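Local coordinates for NAD(P)-dependent oxidoreductase (Pseudomonas putida, PDB 7A3W) that catalyses NADPH-dependent reduction of imines, serving as a multifunctional biocatalyst for conjugate reduction and reductive amination, at the interface of chains A and B. Sequence-based numbering; all coordinates share one arbitrary frame. Chains: chain A/B, NAD(P)-dependent oxidoreductase.

Contact 1: the interface of chains A and B. Residues chain A 203, 208, 211, 214; chain B 141, 164, 166, 176, 180.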
loop_
_atom_site.group_PDB
_atom_site.type_symbol
_atom_site.label_atom_id
_atom_site.label_comp_id
_atom_site.label_asym_id
_atom_site.label_seq_id
_atom_site.Cartn_x
_atom_site.Cartn_y
_atom_site.Cartn_z
ATOM N N VAL A 203 -11.472 0.337 -17.070
ATOM C CA VAL A 203 -11.872 0.909 -15.761
ATOM C C VAL A 203 -11.149 2.251 -15.636
ATOM O O VAL A 203 -9.912 2.270 -15.696
ATOM C CB VAL A 203 -11.549 -0.039 -14.589
ATOM C CG1 VAL A 203 -11.951 0.569 -13.251
ATOM C CG2 VAL A 203 -12.206 -1.401 -14.768
ATOM N N PHE A 208 -11.118 3.268 -10.352
ATOM C CA PHE A 208 -10.094 2.514 -9.590
ATOM C C PHE A 208 -9.746 3.237 -8.283
ATOM O O PHE A 208 -9.625 2.585 -7.246
ATOM C CB PHE A 208 -8.855 2.267 -10.446
ATOM C CG PHE A 208 -7.912 1.267 -9.836
ATOM C CD1 PHE A 208 -8.237 -0.080 -9.791
ATOM C CD2 PHE A 208 -6.711 1.686 -9.277
ATOM C CE1 PHE A 208 -7.351 -0.987 -9.231
ATOM C CE2 PHE A 208 -5.826 0.775 -8.716
ATOM C CZ PHE A 208 -6.163 -0.557 -8.689
ATOM N N LEU A 211 -12.390 2.491 -5.634
ATOM C CA LEU A 211 -12.306 1.119 -5.064
ATOM C C LEU A 211 -11.022 0.946 -4.237
ATOM O O LEU A 211 -10.949 0.006 -3.412
ATOM C CB LEU A 211 -12.374 0.102 -6.202
ATOM C CG LEU A 211 -13.710 0.073 -6.957
ATOM C CD1 LEU A 211 -13.621 -0.761 -8.214
ATOM C CD2 LEU A 211 -14.839 -0.430 -6.078
ATOM N N ILE A 214 -10.823 0.048 -0.342
ATOM C CA ILE A 214 -11.100 -1.350 0.057
ATOM C C ILE A 214 -9.752 -1.971 0.424
ATOM O O ILE A 214 -9.666 -2.640 1.433
ATOM C CB ILE A 214 -11.790 -2.139 -1.071
ATOM C CG1 ILE A 214 -13.186 -1.582 -1.376
ATOM C CG2 ILE A 214 -11.842 -3.606 -0.712
ATOM C CD1 ILE A 214 -13.681 -1.924 -2.753
ATOM N N LEU B 141 -16.812 -8.049 -4.209
ATOM C CA LEU B 141 -17.129 -7.474 -5.527
ATOM C C LEU B 141 -18.051 -8.448 -6.251
ATOM O O LEU B 141 -17.788 -9.660 -6.159
ATOM C CB LEU B 141 -15.812 -7.342 -6.298
ATOM C CG LEU B 141 -14.734 -6.455 -5.672
ATOM C CD1 LEU B 141 -13.572 -6.339 -6.649
ATOM C CD2 LEU B 141 -15.286 -5.078 -5.296
ATOM N N LYS B 164 -19.970 -4.444 -3.375
ATOM C CA LYS B 164 -19.987 -3.525 -4.533
ATOM C C LYS B 164 -20.473 -4.300 -5.754
ATOM O O LYS B 164 -19.838 -5.289 -6.138
ATOM C CB LYS B 164 -18.595 -2.940 -4.803
ATOM C CG LYS B 164 -17.904 -2.301 -3.602
ATOM C CD LYS B 164 -18.517 -1.001 -3.097
ATOM C CE LYS B 164 -18.024 -0.624 -1.710
ATOM N NZ LYS B 164 -18.808 0.507 -1.157
ATOM N N LEU B 166 -20.491 -4.161 -9.535
ATOM C CA LEU B 166 -19.650 -3.446 -10.538
ATOM C C LEU B 166 -20.326 -3.387 -11.910
ATOM O O LEU B 166 -19.759 -2.710 -12.798
ATOM C CB LEU B 166 -18.305 -4.159 -10.679
ATOM C CG LEU B 166 -17.463 -4.199 -9.397
ATOM C CD1 LEU B 166 -16.125 -4.874 -9.666
ATOM C CD2 LEU B 166 -17.261 -2.812 -8.825
ATOM N N THR B 176 -10.960 -5.993 -12.378
ATOM C CA THR B 176 -10.938 -5.057 -11.237
ATOM C C THR B 176 -10.402 -5.775 -9.999
ATOM O O THR B 176 -9.516 -5.233 -9.331
ATOM C CB THR B 176 -12.331 -4.458 -11.054
ATOM O OG1 THR B 176 -12.535 -3.621 -12.197
ATOM C CG2 THR B 176 -12.497 -3.665 -9.772
ATOM N N LEU B 180 -6.986 -4.760 -8.088
ATOM C CA LEU B 180 -6.939 -4.416 -6.643
ATOM C C LEU B 180 -5.981 -5.335 -5.872
ATOM O O LEU B 180 -5.256 -4.844 -4.991
ATOM C CB LEU B 180 -8.351 -4.465 -6.072
ATOM C CG LEU B 180 -9.273 -3.385 -6.608
ATOM C CD1 LEU B 180 -10.729 -3.684 -6.298
ATOM C CD2 LEU B 180 -8.891 -2.025 -6.051
#

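Contact 2: the interface of chains A and B. Residues chain A 218, 240, 245, 249, 269, 286; chain B 129, 185, 188.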
loop_
_atom_site.group_PDB
_atom_site.type_symbol
_atom_site.label_atom_id
_atom_site.label_comp_id
_atom_site.label_asym_id
_atom_site.label_seq_id
_atom_site.Cartn_x
_atom_site.Cartn_y
_atom_site.Cartn_z
ATOM N N MET A 218 -7.877 -2.917 3.940
ATOM C CA MET A 218 -7.410 -4.319 4.117
ATOM C C MET A 218 -5.916 -4.307 4.498
ATOM O O MET A 218 -5.526 -5.108 5.346
ATOM C CB MET A 218 -7.634 -5.147 2.854
ATOM C CG MET A 218 -7.200 -6.599 2.972
ATOM S SD MET A 218 -7.769 -7.529 1.533
ATOM C CE MET A 218 -6.847 -9.054 1.747
ATOM N N ALA A 240 -5.033 -18.276 5.183
ATOM C CA ALA A 240 -4.635 -18.502 3.780
ATOM C C ALA A 240 -3.179 -18.943 3.756
ATOM O O ALA A 240 -2.401 -18.384 4.515
ATOM C CB ALA A 240 -4.824 -17.250 2.978
ATOM N N HIS A 245 -1.877 -18.026 -1.959
ATOM C CA HIS A 245 -1.457 -16.672 -2.395
ATOM C C HIS A 245 -0.773 -16.770 -3.751
ATOM O O HIS A 245 -1.090 -15.964 -4.644
ATOM C CB HIS A 245 -0.533 -16.002 -1.365
ATOM C CG HIS A 245 -1.261 -15.396 -0.217
ATOM N ND1 HIS A 245 -1.555 -16.105 0.931
ATOM C CD2 HIS A 245 -1.712 -14.147 -0.006
ATOM C CE1 HIS A 245 -2.184 -15.304 1.790
ATOM N NE2 HIS A 245 -2.273 -14.113 1.252
ATOM N N GLN A 249 -2.013 -15.083 -7.258
ATOM C CA GLN A 249 -1.231 -13.985 -7.873
ATOM C C GLN A 249 -0.690 -14.445 -9.225
ATOM O O GLN A 249 -0.377 -13.561 -10.015
ATOM C CB GLN A 249 -0.130 -13.440 -6.962
ATOM C CG GLN A 249 0.054 -11.939 -7.115
ATOM C CD GLN A 249 -1.071 -11.126 -6.496
ATOM O OE1 GLN A 249 -2.001 -11.654 -5.899
ATOM N NE2 GLN A 249 -0.998 -9.810 -6.641
ATOM N N TYR A 269 6.680 -9.403 -5.369
ATOM C CA TYR A 269 5.872 -10.151 -4.378
ATOM C C TYR A 269 5.988 -11.656 -4.647
ATOM O O TYR A 269 6.203 -12.426 -3.712
ATOM C CB TYR A 269 4.425 -9.683 -4.447
ATOM C CG TYR A 269 3.444 -10.591 -3.768
ATOM C CD1 TYR A 269 3.359 -10.640 -2.383
ATOM C CD2 TYR A 269 2.623 -11.425 -4.506
ATOM C CE1 TYR A 269 2.448 -11.464 -1.751
ATOM C CE2 TYR A 269 1.699 -12.241 -3.887
ATOM C CZ TYR A 269 1.595 -12.243 -2.510
ATOM O OH TYR A 269 0.646 -13.013 -1.906
ATOM N N ILE A 286 0.981 -15.795 5.070
ATOM C CA ILE A 286 1.760 -14.899 4.170
ATOM C C ILE A 286 2.783 -14.100 4.981
ATOM O O ILE A 286 3.809 -13.742 4.409
ATOM C CB ILE A 286 0.817 -14.008 3.324
ATOM C CG1 ILE A 286 1.541 -13.369 2.137
ATOM C CG2 ILE A 286 0.094 -12.982 4.182
ATOM C CD1 ILE A 286 1.998 -14.351 1.098
ATOM N N TYR B 129 -9.561 -11.523 4.256
ATOM C CA TYR B 129 -9.222 -12.861 4.791
ATOM C C TYR B 129 -10.446 -13.406 5.513
ATOM O O TYR B 129 -11.374 -12.639 5.854
ATOM C CB TYR B 129 -7.989 -12.771 5.695
ATOM C CG TYR B 129 -6.713 -12.486 4.946
ATOM C CD1 TYR B 129 -6.078 -13.507 4.261
ATOM C CD2 TYR B 129 -6.142 -11.223 4.901
ATOM C CE1 TYR B 129 -4.891 -13.295 3.588
ATOM C CE2 TYR B 129 -4.991 -10.981 4.152
ATOM C CZ TYR B 129 -4.342 -12.031 3.542
ATOM O OH TYR B 129 -3.196 -11.850 2.831
ATOM N N PHE B 185 -1.008 -6.812 -2.919
ATOM C CA PHE B 185 0.137 -7.701 -2.608
ATOM C C PHE B 185 1.460 -7.032 -2.998
ATOM O O PHE B 185 2.475 -7.257 -2.275
ATOM C CB PHE B 185 -0.068 -9.110 -3.153
ATOM C CG PHE B 185 -0.992 -9.891 -2.263
ATOM C CD1 PHE B 185 -0.688 -10.084 -0.917
ATOM C CD2 PHE B 185 -2.205 -10.351 -2.742
ATOM C CE1 PHE B 185 -1.564 -10.738 -0.071
ATOM C CE2 PHE B 185 -3.087 -11.004 -1.888
ATOM C CZ PHE B 185 -2.768 -11.194 -0.558
ATOM N N PHE B 188 1.930 -4.995 0.048
ATOM C CA PHE B 188 2.240 -5.837 1.218
ATOM C C PHE B 188 3.707 -6.259 1.126
ATOM O O PHE B 188 4.403 -6.204 2.147
ATOM C CB PHE B 188 1.316 -7.048 1.326
ATOM C CG PHE B 188 1.540 -7.847 2.585
ATOM C CD1 PHE B 188 1.117 -7.363 3.820
ATOM C CD2 PHE B 188 2.172 -9.078 2.533
ATOM C CE1 PHE B 188 1.321 -8.105 4.967
ATOM C CE2 PHE B 188 2.404 -9.804 3.698
ATOM C CZ PHE B 188 1.951 -9.327 4.903
#

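Contact 3: the interface of chains A and B. Residues chain A 197-198, 201, 203; chain B 175-176, 179.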
loop_
_atom_site.group_PDB
_atom_site.type_symbol
_atom_site.label_atom_id
_atom_site.label_comp_id
_atom_site.label_asym_id
_atom_site.label_seq_id
_atom_site.Cartn_x
_atom_site.Cartn_y
_atom_site.Cartn_z
ATOM N N LEU A 197 -3.507 -1.960 -15.082
ATOM C CA LEU A 197 -4.300 -3.176 -15.423
ATOM C C LEU A 197 -5.781 -2.806 -15.544
ATOM O O LEU A 197 -6.432 -3.191 -16.545
ATOM C CB LEU A 197 -4.082 -4.282 -14.385
ATOM C CG LEU A 197 -4.792 -5.609 -14.682
ATOM C CD1 LEU A 197 -4.329 -6.189 -16.012
ATOM C CD2 LEU A 197 -4.551 -6.601 -13.572
ATOM N N ALA A 198 -6.318 -2.072 -14.581
ATOM C CA ALA A 198 -7.762 -1.755 -14.563
ATOM C C ALA A 198 -8.085 -0.963 -15.847
ATOM O O ALA A 198 -9.089 -1.248 -16.520
ATOM C CB ALA A 198 -8.109 -0.993 -13.311
ATOM N N ALA A 201 -8.573 -2.738 -19.001
ATOM C CA ALA A 201 -9.876 -3.431 -19.016
ATOM C C ALA A 201 -11.013 -2.404 -19.040
ATOM O O ALA A 201 -12.163 -2.808 -18.835
ATOM C CB ALA A 201 -9.961 -4.343 -17.812
ATOM N N VAL A 203 -11.472 0.337 -17.070
ATOM C CA VAL A 203 -11.872 0.909 -15.761
ATOM C C VAL A 203 -11.149 2.251 -15.636
ATOM O O VAL A 203 -9.912 2.270 -15.696
ATOM C CB VAL A 203 -11.549 -0.039 -14.589
ATOM C CG1 VAL A 203 -11.951 0.569 -13.251
ATOM C CG2 VAL A 203 -12.206 -1.401 -14.768
ATOM N N PRO B 175 -11.206 -8.401 -13.854
ATOM C CA PRO B 175 -10.061 -7.510 -14.066
ATOM C C PRO B 175 -9.864 -6.520 -12.917
ATOM O O PRO B 175 -8.742 -6.263 -12.524
ATOM C CB PRO B 175 -10.369 -6.836 -15.413
ATOM C CG PRO B 175 -11.314 -7.816 -16.087
ATOM C CD PRO B 175 -12.185 -8.330 -14.959
ATOM N N THR B 176 -10.960 -5.993 -12.378
ATOM C CA THR B 176 -10.938 -5.057 -11.237
ATOM C C THR B 176 -10.402 -5.775 -9.999
ATOM O O THR B 176 -9.516 -5.233 -9.331
ATOM C CB THR B 176 -12.331 -4.458 -11.054
ATOM O OG1 THR B 176 -12.535 -3.621 -12.197
ATOM C CG2 THR B 176 -12.497 -3.665 -9.772
ATOM N N ALA B 179 -6.740 -6.385 -10.400
ATOM C CA ALA B 179 -6.025 -5.086 -10.335
ATOM C C ALA B 179 -5.902 -4.658 -8.863
ATOM O O ALA B 179 -4.823 -4.253 -8.438
ATOM C CB ALA B 179 -6.736 -4.044 -11.168
#

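Contact 1: the interface of chains A and B
The long helix 205-232 of chain A lies against the N-terminal turns of helix 173-200 of chain B, the inter-domain helix of the imine reductase fold, and reaches strands 140-144 and 164-165 of the same partner. A:Leu211 is the central apolar plug, with 77 Å² of its surface hidden by chain B. Its side chain and that of B:Thr176 cross at about a right angle, and its CD1 methyl points at the CG2 methyl of B:Thr176, 3.5 Å away, tighter than usual van der Waals contact. B:Thr176 is shared between two neighbours: CG2 points anti to the backbone N, toward A:Leu211, while the hydroxyl OG1, beside that N (chi1 -68°), faces the CG2 methyl of A:Val203 at 3.4 Å, an apolar neighbour for a polar atom. One turn on, B:Leu180 slides past A:Phe208 in the opposite direction. Its CD2 meets the ring carbon CE1 at 3.7 Å, and the backbone N of B:Leu180 lies at the edge of that ring, in its plane. CB of A:Leu211 lies 4.1 Å from CD2 of B:Leu180 and equally far from its CD1. B:Leu166 flanks A:Leu211, its CD2 4.2 Å from CD1 of A:Leu211. Farther along the chain A helix the packing is looser: the CD1 methyl of A:Ile214 approaches the aliphatic stem of B:Lys164, 4.3 Å from CG.

Contact 2: the interface of chains A and B
Helices 242-258 and 264-278 of chain A, with the 3-10 turn 286-288, receive helix 173-200 of chain B and the loop carrying B:Tyr129; helix 205-232 adds A:Met218. B:Phe185, with 83 Å² hidden, is wedged among A:Tyr269, A:Gln249 and A:His245. Its CB sits over the centre of the A:Tyr269 ring, 3.5 Å from the centroid, in a CH-pi contact, while the tyrosine OH lies 3.4 Å above the phenylalanine plane, toward the rim. An alanine replacing A:Tyr269 would take away both contacts and is likely to leave B:Phe185 less firmly fixed on that side. The imidazole of A:His245 turns its edge toward the B:Phe185 ring, planes 86° apart. Its NE2 joins the phenol OH of B:Tyr129 in a nearly straight hydrogen bond of 2.9 Å (167° at H), whose direction is not settled. CB of A:Ile286, from the same chain, lies over the rim of one imidazole face. The extended A:Met218, its CG anti to the backbone N (chi1 -179°), brings CE to 3.6 Å from CE2 of B:Tyr129. The amide of A:Gln249, nearly perpendicular to the B:Phe185 ring, brings OE1 to 3.4 Å from its CD2. The site thus ties the two subunits together through an aromatic cluster and a hydrogen bond, beside A:Ala240, a residue of the NADPH pocket.

Contact 3: the interface of chains A and B
A:Ala201 and B:Pro175 meet with their CB atoms 3.5 Å apart, tighter than usual for two carbons, and the CA–CB bond of A:Ala201 points almost directly at CB of B:Pro175. The proline presents one corner of its pyrrolidine ring rather than the whole ring: CB makes the near touch and CG stands back at 4.1 Å from the same alanine methyl. B:Pro175 has 43 Å² of its surface hidden here. One turn along its helix, B:Ala179 is approached by two consecutive residues of chain A. The CD2 methyl of A:Leu197 lies alongside the backbone of B:Ala179, 3.9 Å from CA and equally far from N. CG of this leucine lies anti to the backbone N (chi1 -177°), and the second torsion, 60°, sets CD2 beside the partner. The methyl of B:Ala179 points straight at the flank of the A:Ala198 methyl, CB to CB 4.0 Å, and the backbone N of A:Ala198 lies about as far from it. The small alanines probably let the two backbones approach closely here. A:Val203 closes this edge of the patch through its contact with B:Thr176. In the fold, the C-terminal end of helix 173-200 of chain A and the loop leading to helix 205-232 rest on the N-terminal turns of helix 173-200 of chain B.

Contact 1 and contact 3 are neighbours, their C-alpha centres about 8 Å apart, and they share A:Val203 and B:Thr176; contact 2 lies about 17 Å from contact 1 and 18 Å from contact 3. Helix 173-200 of chain B runs through all three, supplying its first turns to contacts 1 and 3 and its middle to contact 2; in contact 3 it meets the end of its own copy in chain A. Helix 205-232 of chain A links contacts 1 and 2. By two-fold symmetry each contact recurs with the chains exchanged. Such interlocking fits the dimer typical of imine reductases, where both subunits contribute to each cofactor cleft.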